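Local coordinates for putative glutathione-regulated potassium-efflux system protein KefB (Vibrio parahaemolyticus RIMD 2210633, PDB 3C85) that is a putative glutathione-regulated potassium-efflux antiporter, represented here by its cytosolic TrkA-N domain, which binds AMP, at the adenosine monophosphate site and the interface of chains B and A. Residues are numbered along the deposited sequence; one frame, centred on the assembly and turned at random. Chains: chain A/B, Putative glutathione-regulated potassium-efflux system protein KefB.

Contact 1: the adenosine monophosphate site. Residues chain A 46-48, 69-72, 89-92, 112-116. With AMP (adenosine monophosphate), chain C.
The adenosine monophosphate lies in a Rossmann-type nucleotide pocket, over the glycine-rich GxGxxG loop that begins at A:Gly46. Glycines suit this turn because the ribose rests directly on main chain: A:Gly46 CA faces the sugar ring, and the amide of A:Gly48 is near enough to O3' for a further hydrogen bond. The acidic residue ending strand 66-70, A:Glu70, reads both ribose hydroxyls, as is typical of the fold. Its CG is anti to the backbone N (chi1 175°), and a bend at chi2 turns the carboxylate under the sugar. A:Glu70 OE2 takes the 2'-hydroxyl AMP O2' through its syn lone pair at 2.6 Å, while its anti lone pair accepts from A:Arg72 N. A:Glu70 OE1 meets the 3'-hydroxyl AMP O3' at 2.7 Å from above the carboxylate plane (31° out of it) and is also held by A:Met47 N, a selenomethionine amide. Two backbone donors thus fix the rotation of the carboxylate. A:Arg72 grips the same hydroxyls side-on, nearly in its guanidinium plane: A:Arg72 NE reaches AMP O2' at 2.9 Å and A:Arg72 NH2 reaches AMP O3' at 2.7 Å. Its positive charge would favour ionised A:Glu70.

Adenine is clamped between apolar groups, with CB and CG2 of A:Ile71 over one face and CG and SE of A:Met113 against the other. At its edge, A:Ala91 N donates to AMP N1 at 3.1 Å, almost straight (176° at H), and A:Ile71 N donates to AMP N3. The exocyclic AMP N6 donates to A:Asp90 OD1 at 3.1 Å; the backbone N and OG1 of A:Thr92 hold that oxygen in place. Together these bonds match N1 and N3 as acceptors and N6 as a donor. A:His115 grips the phosphate twice, its backbone N donating to AMP O2P at 3.0 Å and its ring ND1, close to the ring plane, to AMP O1P at 2.8 Å; a water links A:His115 O to AMP O2P. The pocket runs across the C-terminal ends of strands 42-45, 66-70, 86-88 and 108-111, with its contact residues drawn largely from the loops that follow them.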
ATOM      1  N   GLY A  46     -10.345   6.447  10.259  1.00 19.89           N
ATOM      2  CA  GLY A  46      -8.886   6.525  10.433  1.00 19.42           C
ATOM      3  C   GLY A  46      -8.334   7.310   9.261  1.00 19.64           C
ATOM      4  O   GLY A  46      -8.582   6.955   8.100  1.00 18.20           O
HETATM    5  N   MSE A  47      -7.664   8.421   9.563  1.00 18.55           N
HETATM    6  CA  MSE A  47      -7.031   9.237   8.546  1.00 19.93           C
HETATM    7  C   MSE A  47      -5.533   9.363   8.797  1.00 20.76           C
HETATM    8  O   MSE A  47      -4.947  10.450   8.648  1.00 21.19           O
HETATM    9  CB  MSE A  47      -7.727  10.592   8.447  1.00 20.35           C
HETATM   10  CG  MSE A  47      -9.120  10.493   7.781  1.00 17.05           C
HETATM   11 SE   MSE A  47      -9.079   9.992   5.891  0.85 20.91          SE
HETATM   12  CE  MSE A  47      -8.126  11.546   5.137  1.00 17.78           C
ATOM     13  N   GLY A  48      -4.912   8.240   9.171  1.00 19.87           N
ATOM     14  CA  GLY A  48      -3.448   8.135   9.089  1.00 20.62           C
ATOM     15  C   GLY A  48      -3.041   7.999   7.636  1.00 19.45           C
ATOM     16  O   GLY A  48      -3.816   8.334   6.708  1.00 19.46           O
ATOM     17  N   ILE A  69     -12.713  10.358   9.196  1.00 18.48           N
ATOM     18  CA  ILE A  69     -12.872  10.502  10.648  1.00 19.76           C
ATOM     19  C   ILE A  69     -11.558  10.188  11.326  1.00 20.83           C
ATOM     20  O   ILE A  69     -10.956   9.157  11.038  1.00 20.52           O
ATOM     21  CB  ILE A  69     -14.000   9.568  11.217  1.00 18.03           C
ATOM     22  CG1 ILE A  69     -15.326   9.766  10.462  1.00 18.58           C
ATOM     23  CG2 ILE A  69     -14.171   9.781  12.757  1.00 21.12           C
ATOM     24  CD1 ILE A  69     -15.930  11.191  10.509  1.00 18.11           C
ATOM     25  N   GLU A  70     -11.112  11.094  12.203  1.00 21.09           N
ATOM     26  CA  GLU A  70      -9.798  11.030  12.796  1.00 23.78           C
ATOM     27  C   GLU A  70      -9.911  11.423  14.250  1.00 25.06           C
ATOM     28  O   GLU A  70     -10.387  12.510  14.557  1.00 24.85           O
ATOM     29  CB  GLU A  70      -8.830  11.965  12.033  1.00 23.11           C
ATOM     30  CG  GLU A  70      -7.417  12.084  12.654  1.00 25.36           C
ATOM     31  CD  GLU A  70      -6.784  10.756  12.944  1.00 29.88           C
ATOM     32  OE1 GLU A  70      -6.713   9.911  12.006  1.00 32.64           O
ATOM     33  OE2 GLU A  70      -6.334  10.558  14.106  1.00 30.10           O
ATOM     34  N   ILE A  71      -9.490  10.537  15.149  1.00 25.74           N
ATOM     35  CA  ILE A  71      -9.592  10.785  16.592  1.00 28.51           C
ATOM     36  C   ILE A  71      -8.654  11.904  17.086  1.00 30.04           C
ATOM     37  O   ILE A  71      -9.021  12.652  17.978  1.00 30.19           O
ATOM     38  CB  ILE A  71      -9.397   9.479  17.413  1.00 27.47           C
ATOM     39  CG1 ILE A  71      -9.948   9.622  18.848  1.00 31.14           C
ATOM     40  CG2 ILE A  71      -7.951   8.975  17.359  1.00 30.60           C
ATOM     41  CD1 ILE A  71     -10.225   8.280  19.500  1.00 29.42           C
ATOM     42  N   ARG A  72      -7.472  12.016  16.474  1.00 31.91           N
ATOM     43  CA  ARG A  72      -6.441  12.996  16.863  1.00 35.15           C
ATOM     44  C   ARG A  72      -6.849  14.361  16.324  1.00 35.04           C
ATOM     45  O   ARG A  72      -6.840  14.574  15.121  1.00 34.99           O
ATOM     46  CB  ARG A  72      -5.074  12.578  16.293  1.00 34.39           C
ATOM     47  CG  ARG A  72      -4.420  11.371  17.026  1.00 39.03           C
ATOM     48  CD  ARG A  72      -3.028  11.000  16.484  1.00 38.91           C
ATOM     49  NE  ARG A  72      -3.082  10.407  15.152  1.00 44.10           N
ATOM     50  CZ  ARG A  72      -2.392  10.853  14.104  1.00 45.92           C
ATOM     51  NH1 ARG A  72      -1.571  11.889  14.249  1.00 47.69           N
ATOM     52  NH2 ARG A  72      -2.502  10.257  12.915  1.00 45.55           N
ATOM     53  N   GLY A  89     -13.287  12.776  15.811  1.00 24.62           N
ATOM     54  CA  GLY A  89     -14.296  12.026  16.517  1.00 24.93           C
ATOM     55  C   GLY A  89     -13.799  10.614  16.687  1.00 25.72           C
ATOM     56  O   GLY A  89     -12.790  10.237  16.114  1.00 24.92           O
ATOM     57  N   ASP A  90     -14.515   9.850  17.491  1.00 25.75           N
ATOM     58  CA  ASP A  90     -14.116   8.545  17.886  1.00 26.55           C
ATOM     59  C   ASP A  90     -15.072   7.502  17.279  1.00 27.10           C
ATOM     60  O   ASP A  90     -16.232   7.370  17.708  1.00 27.38           O
ATOM     61  CB  ASP A  90     -14.161   8.487  19.426  1.00 27.10           C
ATOM     62  CG  ASP A  90     -13.763   7.135  19.986  1.00 29.96           C
ATOM     63  OD1 ASP A  90     -13.526   6.174  19.224  1.00 27.25           O
ATOM     64  OD2 ASP A  90     -13.701   7.032  21.224  1.00 31.41           O
ATOM     65  N   ALA A  91     -14.563   6.753  16.299  1.00 27.47           N
ATOM     66  CA  ALA A  91     -15.348   5.763  15.559  1.00 27.98           C
ATOM     67  C   ALA A  91     -15.700   4.539  16.418  1.00 28.49           C
ATOM     68  O   ALA A  91     -16.419   3.645  15.966  1.00 29.73           O
ATOM     69  CB  ALA A  91     -14.574   5.338  14.326  1.00 28.65           C
ATOM     70  N   THR A  92     -15.216   4.475  17.651  1.00 28.39           N
ATOM     71  CA  THR A  92     -15.664   3.386  18.524  1.00 29.37           C
ATOM     72  C   THR A  92     -16.771   3.793  19.489  1.00 29.90           C
ATOM     73  O   THR A  92     -17.228   2.971  20.272  1.00 30.55           O
ATOM     74  CB  THR A  92     -14.503   2.744  19.305  1.00 30.20           C
ATOM     75  OG1 THR A  92     -14.063   3.640  20.340  1.00 29.44           O
ATOM     76  CG2 THR A  92     -13.373   2.411  18.338  1.00 29.08           C
ATOM     77  N   ALA A 112      -9.856   1.801   8.317  1.00 19.93           N
ATOM     78  CA  ALA A 112      -8.436   2.025   8.091  1.00 20.11           C
ATOM     79  C   ALA A 112      -7.791   2.292   9.443  1.00 21.54           C
ATOM     80  O   ALA A 112      -6.986   3.244   9.606  1.00 22.02           O
ATOM     81  CB  ALA A 112      -8.197   3.211   7.119  1.00 19.51           C
HETATM   82  N   MSE A 113      -8.134   1.436  10.401  1.00 21.77           N
HETATM   83  CA  MSE A 113      -7.551   1.469  11.747  1.00 24.48           C
HETATM   84  C   MSE A 113      -6.980   0.088  12.098  1.00 24.09           C
HETATM   85  O   MSE A 113      -7.542  -0.626  12.971  1.00 25.70           O
HETATM   86  CB  MSE A 113      -8.595   1.942  12.791  1.00 23.45           C
HETATM   87  CG  MSE A 113      -9.164   3.356  12.543  1.00 22.49           C
HETATM   88 SE   MSE A 113     -10.892   3.637  13.386  0.85 26.35          SE
HETATM   89  CE  MSE A 113     -11.887   2.323  12.362  1.00 24.69           C
ATOM     90  N   PRO A 114      -5.835  -0.297  11.464  1.00 25.52           N
ATOM     91  CA  PRO A 114      -5.331  -1.673  11.603  1.00 25.87           C
ATOM     92  C   PRO A 114      -4.605  -1.953  12.913  1.00 28.10           C
ATOM     93  O   PRO A 114      -4.177  -3.093  13.157  1.00 25.81           O
ATOM     94  CB  PRO A 114      -4.377  -1.847  10.389  1.00 25.45           C
ATOM     95  CG  PRO A 114      -3.885  -0.423  10.062  1.00 26.06           C
ATOM     96  CD  PRO A 114      -4.986   0.535  10.571  1.00 24.87           C
ATOM     97  N   HIS A 115      -4.485  -0.976  13.788  1.00 31.62           N
ATOM     98  CA  HIS A 115      -3.918  -1.245  15.098  1.00 34.18           C
ATOM     99  C   HIS A 115      -4.910  -1.119  16.243  1.00 35.95           C
ATOM    100  O   HIS A 115      -5.938  -0.514  16.112  1.00 35.29           O
ATOM    101  CB  HIS A 115      -2.651  -0.440  15.370  1.00 36.13           C
ATOM    102  CG  HIS A 115      -1.621  -0.543  14.294  1.00 35.72           C
ATOM    103  ND1 HIS A 115      -1.613   0.277  13.198  1.00 41.41           N
ATOM    104  CD2 HIS A 115      -0.571  -1.373  14.137  1.00 37.27           C
ATOM    105  CE1 HIS A 115      -0.622  -0.055  12.401  1.00 39.71           C
ATOM    106  NE2 HIS A 115       0.033  -1.047  12.953  1.00 39.33           N
ATOM    107  N   HIS A 116      -4.584  -1.739  17.357  1.00 37.06           N
ATOM    108  CA  HIS A 116      -5.398  -1.671  18.536  1.00 38.75           C
ATOM    109  C   HIS A 116      -6.851  -2.086  18.406  1.00 38.20           C
ATOM    110  O   HIS A 116      -7.679  -1.536  19.066  1.00 38.49           O
ATOM    111  CB  HIS A 116      -5.313  -0.300  19.179  1.00 39.36           C
ATOM    112  CG  HIS A 116      -3.920   0.182  19.364  1.00 43.42           C
ATOM    113  ND1 HIS A 116      -3.378   1.179  18.598  1.00 47.98           N
ATOM    114  CD2 HIS A 116      -2.941  -0.227  20.197  1.00 45.52           C
ATOM    115  CE1 HIS A 116      -2.128   1.371  18.952  1.00 47.06           C
ATOM    116  NE2 HIS A 116      -1.834   0.528  19.921  1.00 49.94           N
TER
HETATM  117  P   AMP C 201      -3.800   3.000  13.924  1.00 49.48           P
HETATM  118  O1P AMP C 201      -2.669   2.818  12.929  1.00 47.03           O
HETATM  119  O2P AMP C 201      -4.909   1.971  13.884  1.00 43.12           O
HETATM  120  O3P AMP C 201      -3.236   3.372  15.269  1.00 48.01           O
HETATM  121  O5' AMP C 201      -4.555   4.328  13.393  1.00 44.19           O
HETATM  122  C5' AMP C 201      -4.413   4.817  12.062  1.00 38.66           C
HETATM  123  C4' AMP C 201      -5.110   6.175  12.031  1.00 35.43           C
HETATM  124  O4' AMP C 201      -6.425   6.006  12.580  1.00 33.29           O
HETATM  125  C3' AMP C 201      -4.402   7.210  12.898  1.00 32.71           C
HETATM  126  O3' AMP C 201      -4.446   8.507  12.277  1.00 33.18           O
HETATM  127  C2' AMP C 201      -5.263   7.253  14.159  1.00 35.93           C
HETATM  128  O2' AMP C 201      -5.176   8.445  14.969  1.00 33.34           O
HETATM  129  C1' AMP C 201      -6.654   6.992  13.591  1.00 34.87           C
HETATM  130  N9  AMP C 201      -7.583   6.438  14.607  1.00 36.05           N
HETATM  131  C8  AMP C 201      -7.275   5.481  15.524  1.00 35.60           C
HETATM  132  N7  AMP C 201      -8.371   5.174  16.276  1.00 36.64           N
HETATM  133  C5  AMP C 201      -9.404   5.927  15.832  1.00 35.18           C
HETATM  134  C6  AMP C 201     -10.830   6.091  16.224  1.00 34.26           C
HETATM  135  N6  AMP C 201     -11.294   5.333  17.258  1.00 32.32           N
HETATM  136  N1  AMP C 201     -11.612   7.000  15.538  1.00 33.90           N
HETATM  137  C2  AMP C 201     -11.057   7.692  14.513  1.00 35.82           C
HETATM  138  N3  AMP C 201      -9.750   7.611  14.140  1.00 33.82           N
HETATM  139  C4  AMP C 201      -8.882   6.767  14.739  1.00 33.87           C
HETATM  140  O   HOH W   1      -7.085   1.905  16.034  1.00 43.51           O

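Contact 2: the interface of chains B and A. Residues chain B 50, 53-54, 110, 136-138, 157, 159, 162-163; chain A 160, 163-167, 171.
This is a two-fold symmetric, mainly apolar interface between copies of one domain, in which helix 159-175 of chain A packs into a groove of chain B. It is of the kind by which TrkA-N domains commonly pair, and it plausibly represents the biological dimer.

A:Phe167 is the chief plug, burying 105 Å² of its surface. Its CG is anti to the backbone N (chi1 179°), which sends the ring away from its helix toward strands 108-111, 134-139 and 155-158 of chain B. B:Ile138 crosses it obliquely and covers one face, CB lying 4.0 Å above the plane over the ring centre, with CD1 reaching back to A:Phe167 CB. B:Phe157 meets the edge of this ring, its CD2 standing 3.7 Å from A:Phe167 CD1, while B:Leu110 slides past in the opposite direction. One turn further along, A:Val171 CG2 wedges against B:Phe157 CE2 at 3.5 Å and also touches the methyl of B:Ala136. A beta-branched valine gives a compact, stiff contact here.

In the stretch A:Ala163 to A:Gly166 the residues are small, so that backbones can approach. A:Gly164 CA lies 3.2 Å from B:Ile50 O, and B:Gly53 and B:Ala54 continue this close fit along helix 49-62. A:Ala163 and B:Ala163 meet near the symmetry axis, while A:Tyr160 crosses B:Ile50 and B:Ile159 obliquely, its CB toward B:Ile50 CG1 and its ring atoms CD1 and CE1 beside B:Ile159 CG2. The carboxylate atom B:Glu162 OE1 stands 3.0 Å from A:Gly166 O, an acceptor against an acceptor, unfavourable unless the carboxyl carries a proton, which is not seen.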
ATOM      1  N   ILE B  50       5.279  -6.778   0.336  1.00 20.57           N
ATOM      2  CA  ILE B  50       5.412  -5.629  -0.578  1.00 20.62           C
ATOM      3  C   ILE B  50       6.009  -6.047  -1.938  1.00 20.84           C
ATOM      4  O   ILE B  50       5.419  -5.794  -3.038  1.00 19.16           O
ATOM      5  CB  ILE B  50       6.180  -4.449   0.056  1.00 20.74           C
ATOM      6  CG1 ILE B  50       5.446  -3.932   1.302  1.00 20.50           C
ATOM      7  CG2 ILE B  50       6.331  -3.282  -0.954  1.00 21.25           C
ATOM      8  CD1 ILE B  50       6.240  -2.872   2.029  1.00 23.38           C
ATOM      9  N   GLY B  53       3.608  -8.130  -4.026  1.00 21.82           N
ATOM     10  CA  GLY B  53       2.587  -7.362  -4.709  1.00 22.43           C
ATOM     11  C   GLY B  53       3.110  -6.593  -5.897  1.00 22.28           C
ATOM     12  O   GLY B  53       2.436  -6.479  -6.924  1.00 23.37           O
ATOM     13  N   ALA B  54       4.305  -6.037  -5.760  1.00 20.73           N
ATOM     14  CA  ALA B  54       4.932  -5.356  -6.890  1.00 21.32           C
ATOM     15  C   ALA B  54       5.242  -6.325  -8.049  1.00 22.43           C
ATOM     16  O   ALA B  54       4.920  -6.058  -9.248  1.00 22.39           O
ATOM     17  CB  ALA B  54       6.228  -4.619  -6.401  1.00 20.64           C
ATOM     18  N   LEU B 110      13.731  -2.268  -7.581  1.00 21.41           N
ATOM     19  CA  LEU B 110      12.791  -1.915  -6.493  1.00 21.09           C
ATOM     20  C   LEU B 110      13.366  -2.303  -5.139  1.00 21.62           C
ATOM     21  O   LEU B 110      13.710  -3.452  -4.924  1.00 21.53           O
ATOM     22  CB  LEU B 110      11.426  -2.581  -6.675  1.00 21.42           C
ATOM     23  CG  LEU B 110      10.714  -2.231  -8.000  1.00 21.01           C
ATOM     24  CD1 LEU B 110       9.303  -2.857  -7.995  1.00 22.16           C
ATOM     25  CD2 LEU B 110      10.603  -0.719  -8.196  1.00 23.39           C
ATOM     26  N   ALA B 136      13.759   2.630  -7.411  1.00 25.47           N
ATOM     27  CA  ALA B 136      12.666   3.079  -6.586  1.00 24.55           C
ATOM     28  C   ALA B 136      12.624   2.364  -5.254  1.00 24.32           C
ATOM     29  O   ALA B 136      13.045   1.278  -5.123  1.00 24.65           O
ATOM     30  CB  ALA B 136      11.412   2.983  -7.265  1.00 24.66           C
ATOM     31  N   ALA B 137      12.125   3.059  -4.264  1.00 24.56           N
ATOM     32  CA  ALA B 137      12.150   2.605  -2.873  1.00 23.42           C
ATOM     33  C   ALA B 137      10.829   2.887  -2.178  1.00 23.67           C
ATOM     34  O   ALA B 137      10.029   3.747  -2.612  1.00 22.08           O
ATOM     35  CB  ALA B 137      13.282   3.254  -2.149  1.00 24.38           C
ATOM     36  N   ILE B 138      10.580   2.167  -1.099  1.00 22.98           N
ATOM     37  CA  ILE B 138       9.366   2.332  -0.347  1.00 23.67           C
ATOM     38  C   ILE B 138       9.760   2.295   1.096  1.00 24.24           C
ATOM     39  O   ILE B 138      10.603   1.563   1.460  1.00 25.43           O
ATOM     40  CB  ILE B 138       8.337   1.246  -0.689  1.00 23.25           C
ATOM     41  CG1 ILE B 138       6.925   1.631  -0.288  1.00 23.99           C
ATOM     42  CG2 ILE B 138       8.746  -0.084  -0.174  1.00 25.10           C
ATOM     43  CD1 ILE B 138       5.910   0.824  -0.935  1.00 24.58           C
ATOM     44  N   PHE B 157       8.285   6.092  -2.245  1.00 21.32           N
ATOM     45  CA  PHE B 157       6.860   6.092  -1.952  1.00 21.58           C
ATOM     46  C   PHE B 157       6.645   5.591  -0.565  1.00 20.52           C
ATOM     47  O   PHE B 157       7.475   4.873  -0.012  1.00 20.60           O
ATOM     48  CB  PHE B 157       6.129   5.225  -2.978  1.00 22.04           C
ATOM     49  CG  PHE B 157       6.165   5.822  -4.356  1.00 25.56           C
ATOM     50  CD1 PHE B 157       5.444   7.010  -4.633  1.00 27.74           C
ATOM     51  CD2 PHE B 157       6.942   5.245  -5.351  1.00 26.73           C
ATOM     52  CE1 PHE B 157       5.488   7.585  -5.878  1.00 31.84           C
ATOM     53  CE2 PHE B 157       6.989   5.821  -6.630  1.00 28.22           C
ATOM     54  CZ  PHE B 157       6.253   6.989  -6.882  1.00 30.56           C
ATOM     55  N   ILE B 159       4.922   3.324   2.252  1.00 18.83           N
ATOM     56  CA  ILE B 159       4.226   2.012   2.313  1.00 19.23           C
ATOM     57  C   ILE B 159       2.717   2.190   2.599  1.00 19.23           C
ATOM     58  O   ILE B 159       1.856   1.583   1.936  1.00 18.89           O
ATOM     59  CB  ILE B 159       4.821   1.146   3.437  1.00 20.49           C
ATOM     60  CG1 ILE B 159       6.263   0.723   3.127  1.00 20.83           C
ATOM     61  CG2 ILE B 159       3.929  -0.107   3.752  1.00 20.30           C
ATOM     62  CD1 ILE B 159       6.945   0.107   4.333  1.00 20.87           C
ATOM     63  N   GLU B 162       0.595   4.198  -0.165  1.00 19.49           N
ATOM     64  CA  GLU B 162       0.390   3.255  -1.277  1.00 20.40           C
ATOM     65  C   GLU B 162      -0.656   2.201  -0.920  1.00 20.65           C
ATOM     66  O   GLU B 162      -1.526   1.877  -1.748  1.00 21.68           O
ATOM     67  CB  GLU B 162       1.732   2.585  -1.662  1.00 20.50           C
ATOM     68  CG  GLU B 162       2.764   3.605  -2.263  1.00 22.13           C
ATOM     69  CD  GLU B 162       2.187   4.395  -3.448  1.00 26.06           C
ATOM     70  OE1 GLU B 162       1.539   3.788  -4.339  1.00 30.65           O
ATOM     71  OE2 GLU B 162       2.381   5.637  -3.495  1.00 28.24           O
ATOM     72  N   ALA B 163      -0.567   1.655   0.284  1.00 18.90           N
ATOM     73  CA  ALA B 163      -1.597   0.729   0.764  1.00 20.64           C
ATOM     74  C   ALA B 163      -3.027   1.318   0.672  1.00 20.53           C
ATOM     75  O   ALA B 163      -3.919   0.662   0.170  1.00 20.51           O
ATOM     76  CB  ALA B 163      -1.294   0.285   2.184  1.00 19.62           C
TER
ATOM     77  N   TYR A 160       0.237  -4.603   3.241  1.00 21.30           N
ATOM     78  CA  TYR A 160       1.490  -4.709   2.499  1.00 22.90           C
ATOM     79  C   TYR A 160       1.334  -5.202   1.072  1.00 22.03           C
ATOM     80  O   TYR A 160       2.064  -4.762   0.192  1.00 21.88           O
ATOM     81  CB  TYR A 160       2.458  -5.575   3.273  1.00 23.74           C
ATOM     82  CG  TYR A 160       2.657  -5.031   4.656  1.00 26.67           C
ATOM     83  CD1 TYR A 160       3.173  -3.750   4.850  1.00 25.18           C
ATOM     84  CD2 TYR A 160       2.317  -5.769   5.766  1.00 30.64           C
ATOM     85  CE1 TYR A 160       3.344  -3.222   6.110  1.00 28.00           C
ATOM     86  CE2 TYR A 160       2.501  -5.240   7.048  1.00 33.06           C
ATOM     87  CZ  TYR A 160       3.018  -3.963   7.194  1.00 30.87           C
ATOM     88  OH  TYR A 160       3.176  -3.415   8.449  1.00 34.27           O
ATOM     89  N   ALA A 163       0.181  -2.239  -0.698  1.00 20.96           N
ATOM     90  CA  ALA A 163       1.280  -1.296  -0.845  1.00 20.65           C
ATOM     91  C   ALA A 163       2.162  -1.699  -2.015  1.00 20.44           C
ATOM     92  O   ALA A 163       2.633  -0.831  -2.755  1.00 22.02           O
ATOM     93  CB  ALA A 163       2.109  -1.260   0.421  1.00 20.41           C
ATOM     94  N   GLY A 164       2.380  -2.999  -2.207  1.00 21.64           N
ATOM     95  CA  GLY A 164       3.281  -3.449  -3.284  1.00 21.74           C
ATOM     96  C   GLY A 164       2.669  -3.205  -4.661  1.00 23.13           C
ATOM     97  O   GLY A 164       3.343  -2.806  -5.617  1.00 22.43           O
ATOM     98  N   SER A 165       1.389  -3.489  -4.771  1.00 24.22           N
ATOM     99  CA  SER A 165       0.665  -3.193  -5.986  1.00 26.02           C
ATOM    100  C   SER A 165       0.684  -1.693  -6.345  1.00 26.69           C
ATOM    101  O   SER A 165       0.988  -1.335  -7.488  1.00 28.50           O
ATOM    102  CB  SER A 165      -0.779  -3.702  -5.804  1.00 27.76           C
ATOM    103  OG  SER A 165      -1.633  -3.116  -6.753  1.00 31.55           O
ATOM    104  N   GLY A 166       0.362  -0.827  -5.378  1.00 25.75           N
ATOM    105  CA  GLY A 166       0.389   0.621  -5.554  1.00 24.70           C
ATOM    106  C   GLY A 166       1.773   1.143  -5.871  1.00 24.91           C
ATOM    107  O   GLY A 166       1.944   2.003  -6.735  1.00 24.54           O
ATOM    108  N   PHE A 167       2.760   0.644  -5.153  1.00 24.53           N
ATOM    109  CA  PHE A 167       4.129   0.966  -5.404  1.00 25.35           C
ATOM    110  C   PHE A 167       4.498   0.725  -6.882  1.00 26.57           C
ATOM    111  O   PHE A 167       5.019   1.620  -7.548  1.00 26.71           O
ATOM    112  CB  PHE A 167       4.976   0.128  -4.449  1.00 25.95           C
ATOM    113  CG  PHE A 167       6.460   0.310  -4.579  1.00 24.58           C
ATOM    114  CD1 PHE A 167       7.035   1.564  -4.762  1.00 25.70           C
ATOM    115  CD2 PHE A 167       7.299  -0.784  -4.382  1.00 25.81           C
ATOM    116  CE1 PHE A 167       8.434   1.711  -4.814  1.00 26.85           C
ATOM    117  CE2 PHE A 167       8.707  -0.647  -4.422  1.00 28.63           C
ATOM    118  CZ  PHE A 167       9.269   0.620  -4.637  1.00 26.00           C
ATOM    119  N   VAL A 171       5.374   3.831  -9.412  1.00 32.11           N
ATOM    120  CA  VAL A 171       6.716   3.868 -10.023  1.00 32.28           C
ATOM    121  C   VAL A 171       6.680   3.930 -11.541  1.00 33.61           C
ATOM    122  O   VAL A 171       7.419   4.712 -12.164  1.00 33.61           O
ATOM    123  CB  VAL A 171       7.597   2.677  -9.600  1.00 32.08           C
ATOM    124  CG1 VAL A 171       8.945   2.749 -10.343  1.00 33.14           C
ATOM    125  CG2 VAL A 171       7.852   2.729  -8.122  1.00 31.23           C
TER

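The C-alpha centres of contact 1 and contact 2 lie about 23 Å apart, and the two share no residue. They are nevertheless joined through the same elements of the fold. In each chain the glycine loop of contact 1 runs into helix 49-62, whose first turns form one wall of contact 2, and strand 108-111, which packs against the partner's helix through its leucine in contact 2, leads into the loop that holds the phosphate. Since the interface is two-fold symmetric, each subunit has both. Nucleotide binding could therefore be sensed at the dimer contact, though the structure alone does not show this.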